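Local coordinates for FixG-related protein (Vibrio parahaemolyticus, PDB 2R39) that is of uncharacterised function but, as a FixG-related membrane protein, probably binds 4Fe-4S clusters and takes part in electron transport, this piece being its C-terminal immunoglobulin-like domain, at residues M13-D18 and V110-I115. Residues are numbered along the deposited sequence; the frame is centred on the assembly and turned at random.
Sequences MSVIRD and VESRFI
Strands Met13-Arg17 and Val110-Ile115 run side by side in the same direction, their axes 7.4 Å apart at closest approach and only 9° from parallel. Each is an edge strand of its own antiparallel sheet in an immunoglobulin-like beta sandwich, and the pair illustrates how such a sandwich can close along one edge largely through side chains. Backbone hydrogen bonds join Ser14 and Ile16 to strand 31-41, and Val110 and Ser112 to strand 92-101. At one end the two branches of Val110 divide the work. CG1 lies 3.8 Å from Val15 CG2, the two valine side chains overlapping side by side and pointing opposite ways, whereas CG2 meets Met13, present as selenomethionine, whose chain bends at chi3 (64°) to bring CE within 3.8 Å. Midway, Ser112 OG sits 3.9 Å from Arg17 CB, with Val15 CG1 slightly farther off. Arg17 then leaves its strand extended as far as NE; with chi2 at -176°, CD comes 3.4 Å from Arg113 O, a carbonyl oxygen that accepts a hydrogen bond from Tyr35 OH. The guanidinium is tied through NH2 to Asn33 OD1, which receives the backbone N-H of Ile115 as well. Crossing Arg17 at about a right angle, Ile115 places CD1 over the centre of one guanidinium face, 3.8 Å above its plane.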
loop_
_atom_site.group_PDB
_atom_site.type_symbol
_atom_site.label_atom_id
_atom_site.label_comp_id
_atom_site.label_asym_id
_atom_site.label_seq_id
_atom_site.Cartn_x
_atom_site.Cartn_y
_atom_site.Cartn_z
HETATM N N MSE A 13 8.492 -0.566 -6.379
HETATM C CA MSE A 13 7.840 -0.451 -5.097
HETATM C C MSE A 13 8.088 -1.706 -4.298
HETATM O O MSE A 13 8.029 -2.800 -4.828
HETATM C CB MSE A 13 6.327 -0.222 -5.232
HETATM C CG MSE A 13 5.627 -0.148 -3.871
HETATM SE SE MSE A 13 3.737 0.280 -3.949
HETATM C CE MSE A 13 3.125 -1.318 -4.922
ATOM N N SER A 14 8.361 -1.524 -3.021
ATOM C CA SER A 14 8.379 -2.632 -2.091
ATOM C C SER A 14 7.520 -2.256 -0.901
ATOM O O SER A 14 7.143 -1.092 -0.725
ATOM C CB SER A 14 9.815 -3.028 -1.694
ATOM O OG SER A 14 10.492 -1.957 -1.080
ATOM N N VAL A 15 7.153 -3.265 -0.130
ATOM C CA VAL A 15 6.216 -3.107 0.972
ATOM C C VAL A 15 6.782 -3.829 2.172
ATOM O O VAL A 15 7.239 -4.960 2.045
ATOM C CB VAL A 15 4.841 -3.723 0.631
ATOM C CG1 VAL A 15 3.925 -3.768 1.877
ATOM C CG2 VAL A 15 4.175 -2.936 -0.502
ATOM N N ILE A 16 6.763 -3.158 3.320
ATOM C CA ILE A 16 6.980 -3.813 4.607
ATOM C C ILE A 16 5.716 -3.673 5.439
ATOM O O ILE A 16 5.285 -2.547 5.739
ATOM C CB ILE A 16 8.170 -3.190 5.389
ATOM C CG1 ILE A 16 9.469 -3.297 4.575
ATOM C CG2 ILE A 16 8.308 -3.854 6.765
ATOM C CD1 ILE A 16 10.673 -2.620 5.214
ATOM N N ARG A 17 5.109 -4.805 5.790
ATOM C CA ARG A 17 4.067 -4.816 6.795
ATOM C C ARG A 17 4.781 -4.978 8.129
ATOM O O ARG A 17 5.602 -5.866 8.276
ATOM C CB ARG A 17 3.073 -5.956 6.567
ATOM C CG ARG A 17 1.988 -6.046 7.638
ATOM C CD ARG A 17 1.074 -7.259 7.420
ATOM N NE ARG A 17 0.039 -7.285 8.449
ATOM C CZ ARG A 17 0.222 -7.797 9.665
ATOM N NH1 ARG A 17 1.391 -8.347 9.979
ATOM N NH2 ARG A 17 -0.761 -7.781 10.558
ATOM N N ASP A 18 4.478 -4.109 9.085
ATOM C CA ASP A 18 5.187 -4.104 10.369
ATOM C C ASP A 18 4.971 -5.373 11.176
ATOM O O ASP A 18 3.857 -5.879 11.270
ATOM C CB ASP A 18 4.774 -2.881 11.175
ATOM C CG ASP A 18 5.080 -1.603 10.451
ATOM O OD1 ASP A 18 6.267 -1.375 10.150
ATOM O OD2 ASP A 18 4.150 -0.838 10.162
ATOM N N VAL A 110 2.426 -5.619 -5.359
ATOM C CA VAL A 110 3.180 -6.285 -4.297
ATOM C C VAL A 110 2.172 -6.911 -3.342
ATOM O O VAL A 110 1.309 -6.216 -2.782
ATOM C CB VAL A 110 4.119 -5.290 -3.541
ATOM C CG1 VAL A 110 4.971 -6.032 -2.506
ATOM C CG2 VAL A 110 5.040 -4.556 -4.529
ATOM N N GLU A 111 2.282 -8.215 -3.147
ATOM C CA GLU A 111 1.350 -8.903 -2.298
ATOM C C GLU A 111 1.703 -8.681 -0.842
ATOM O O GLU A 111 2.870 -8.642 -0.500
ATOM C CB GLU A 111 1.371 -10.388 -2.612
ATOM C CG GLU A 111 0.275 -11.121 -1.913
ATOM C CD GLU A 111 0.212 -12.566 -2.304
ATOM O OE1 GLU A 111 -0.093 -12.864 -3.488
ATOM O OE2 GLU A 111 0.444 -13.406 -1.426
ATOM N N SER A 112 0.689 -8.567 0.021
ATOM C CA SER A 112 0.925 -8.433 1.453
ATOM C C SER A 112 -0.249 -9.083 2.191
ATOM O O SER A 112 -0.978 -9.882 1.613
ATOM C CB SER A 112 1.072 -6.942 1.810
ATOM O OG SER A 112 1.371 -6.760 3.185
ATOM N N ARG A 113 -0.459 -8.720 3.449
ATOM C CA ARG A 113 -1.509 -9.375 4.235
ATOM C C ARG A 113 -2.276 -8.355 5.046
ATOM O O ARG A 113 -1.692 -7.373 5.456
ATOM C CB ARG A 113 -0.885 -10.381 5.203
ATOM C CG ARG A 113 -0.133 -11.569 4.546
ATOM C CD ARG A 113 -1.078 -12.566 3.874
ATOM N NE ARG A 113 -0.337 -13.701 3.312
ATOM C CZ ARG A 113 0.086 -13.780 2.063
ATOM N NH1 ARG A 113 -0.134 -12.769 1.223
ATOM N NH2 ARG A 113 0.780 -14.844 1.680
ATOM N N PHE A 114 -3.577 -8.583 5.260
ATOM C CA PHE A 114 -4.311 -7.843 6.288
ATOM C C PHE A 114 -4.748 -8.875 7.310
ATOM O O PHE A 114 -5.408 -9.862 6.959
ATOM C CB PHE A 114 -5.543 -7.076 5.760
ATOM C CG PHE A 114 -6.181 -6.186 6.825
ATOM C CD1 PHE A 114 -5.770 -4.865 6.985
ATOM C CD2 PHE A 114 -7.128 -6.699 7.720
ATOM C CE1 PHE A 114 -6.328 -4.057 7.993
ATOM C CE2 PHE A 114 -7.682 -5.895 8.721
ATOM C CZ PHE A 114 -7.275 -4.591 8.861
ATOM N N ILE A 115 -4.379 -8.643 8.564
ATOM C CA ILE A 115 -4.563 -9.638 9.617
ATOM C C ILE A 115 -5.257 -9.010 10.824
ATOM O O ILE A 115 -4.844 -7.949 11.315
ATOM C CB ILE A 115 -3.213 -10.320 9.996
ATOM C CG1 ILE A 115 -2.508 -10.843 8.730
ATOM C CG2 ILE A 115 -3.412 -11.484 11.013
ATOM C CD1 ILE A 115 -1.099 -11.394 8.975
#